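PDB 3JU0: phage integrase from Pectobacterium atrosepticum, which probably binds the arm-type DNA sites used in phage-type integration, this chain being the N-terminal arm-binding domain of a longer tyrosine recombinase. Local coordinates for residues A64-R67 / R68-K72. Numbering follows the deposited sequence.
Sequences ARQR and RDEAK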
loop_
_atom_site.group_PDB
_atom_site.type_symbol
_atom_site.label_atom_id
_atom_site.label_comp_id
_atom_site.label_asym_id
_atom_site.label_seq_id
_atom_site.Cartn_x
_atom_site.Cartn_y
_atom_site.Cartn_z
ATOM N N ALA A 64 2.227 -5.607 1.867
ATOM C CA ALA A 64 2.078 -4.187 1.748
ATOM C C ALA A 64 3.030 -3.444 2.701
ATOM O O ALA A 64 3.662 -2.487 2.307
ATOM C CB ALA A 64 0.665 -3.758 1.993
ATOM N N ARG A 65 3.152 -3.935 3.920
ATOM C CA ARG A 65 4.113 -3.370 4.897
ATOM C C ARG A 65 5.530 -3.543 4.380
ATOM O O ARG A 65 6.347 -2.617 4.557
ATOM C CB ARG A 65 3.902 -3.954 6.294
ATOM C CG ARG A 65 2.614 -3.591 6.925
ATOM C CD ARG A 65 2.362 -4.288 8.217
ATOM N NE ARG A 65 1.196 -3.773 8.888
ATOM C CZ ARG A 65 0.503 -4.443 9.795
ATOM N NH1 ARG A 65 0.831 -5.675 10.106
ATOM N NH2 ARG A 65 -0.532 -3.868 10.333
ATOM N N GLN A 66 5.844 -4.660 3.718
ATOM C CA GLN A 66 7.185 -4.847 3.146
ATOM C C GLN A 66 7.457 -3.855 2.048
ATOM O O GLN A 66 8.566 -3.268 1.951
ATOM C CB GLN A 66 7.302 -6.304 2.624
ATOM C CG GLN A 66 8.549 -6.595 1.873
ATOM C CD GLN A 66 9.766 -6.452 2.691
ATOM O OE1 GLN A 66 10.857 -6.213 2.130
ATOM N NE2 GLN A 66 9.639 -6.574 4.013
ATOM N N ARG A 67 6.454 -3.622 1.206
ATOM C CA ARG A 67 6.585 -2.658 0.098
ATOM C C ARG A 67 6.676 -1.227 0.620
ATOM O O ARG A 67 7.426 -0.417 0.109
ATOM C CB ARG A 67 5.435 -2.771 -0.911
ATOM C CG ARG A 67 5.468 -4.141 -1.679
ATOM C CD ARG A 67 4.358 -4.230 -2.642
ATOM N NE ARG A 67 4.477 -5.564 -3.290
ATOM C CZ ARG A 67 3.903 -5.878 -4.440
ATOM N NH1 ARG A 67 3.111 -4.989 -5.040
ATOM N NH2 ARG A 67 4.117 -7.073 -5.001
ATOM N N ARG A 68 5.942 -0.949 1.694
ATOM C CA ARG A 68 6.079 0.357 2.397
ATOM C C ARG A 68 7.526 0.530 2.854
ATOM O O ARG A 68 8.122 1.560 2.673
ATOM C CB ARG A 68 5.133 0.345 3.623
ATOM C CG ARG A 68 5.302 1.503 4.579
ATOM C CD ARG A 68 4.843 1.079 5.956
ATOM N NE ARG A 68 5.730 0.139 6.603
ATOM C CZ ARG A 68 5.484 -0.506 7.752
ATOM N NH1 ARG A 68 4.317 -0.416 8.344
ATOM N NH2 ARG A 68 6.397 -1.304 8.263
ATOM N N ASP A 69 8.060 -0.500 3.486
ATOM C CA ASP A 69 9.422 -0.449 3.991
ATOM C C ASP A 69 10.399 -0.147 2.837
ATOM O O ASP A 69 11.327 0.650 2.959
ATOM C CB ASP A 69 9.784 -1.745 4.730
ATOM C CG ASP A 69 9.124 -1.864 6.042
ATOM O OD1 ASP A 69 9.130 -2.987 6.601
ATOM O OD2 ASP A 69 8.574 -0.852 6.532
ATOM N N GLU A 70 10.258 -0.865 1.732
ATOM C CA GLU A 70 11.113 -0.649 0.577
ATOM C C GLU A 70 11.015 0.765 0.015
ATOM O O GLU A 70 12.013 1.368 -0.343
ATOM C CB GLU A 70 10.893 -1.704 -0.459
ATOM C CG GLU A 70 11.302 -3.062 0.016
ATOM C CD GLU A 70 12.771 -3.180 0.408
ATOM O OE1 GLU A 70 13.068 -3.740 1.477
ATOM O OE2 GLU A 70 13.636 -2.661 -0.329
ATOM N N ALA A 71 9.823 1.330 0.015
ATOM C CA ALA A 71 9.628 2.687 -0.419
ATOM C C ALA A 71 10.289 3.660 0.532
ATOM O O ALA A 71 10.894 4.651 0.072
ATOM C CB ALA A 71 8.163 2.986 -0.543
ATOM N N LYS A 72 10.208 3.399 1.823
ATOM C CA LYS A 72 10.852 4.294 2.823
ATOM C C LYS A 72 12.383 4.243 2.644
ATOM O O LYS A 72 13.100 5.247 2.835
ATOM C CB LYS A 72 10.496 3.910 4.231
ATOM C CG LYS A 72 9.060 4.016 4.538
ATOM C CD LYS A 72 8.610 5.153 5.002
ATOM C CE LYS A 72 7.131 5.041 5.505
ATOM N NZ LYS A 72 6.663 6.425 5.813
#
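R68 folds back along R65, its neighbour one turn earlier in the same helix, and is worth following outward. Its CB lies 3.3 Å from R65 O. CG leaves anti to the backbone N (chi1 171°), and the bend at chi3 (71°) swings the guanidinium over the start of the R65 side chain. There R65 CB sits 4.0 Å above the plane, over its centre, while R68 NH1, the nitrogen on the CD side, comes within 3.9 Å of R65 CG. NE and NH2 both turn to D69 OD2, a side-on salt bridge; R68 NH2 to D69 OD2 is 2.8 Å, and two N-H bonds to one oxygen in the guanidinium plane should restrict the group's rotation. These side chains project from helix 61-76, which packs against the four-stranded antiparallel sheet of the arm-type binding domain, with A64 on W38 and A71 on L40. R65 runs on extended to a salt bridge with D22, whereas R67 departs elsewhere, its NH1 bonding to L53 O. Beneath the side chains runs the regular i to i+4 helical bonding, from R68 N to A64 O (2.8 Å) through A71 N to R67 O (3.0 Å).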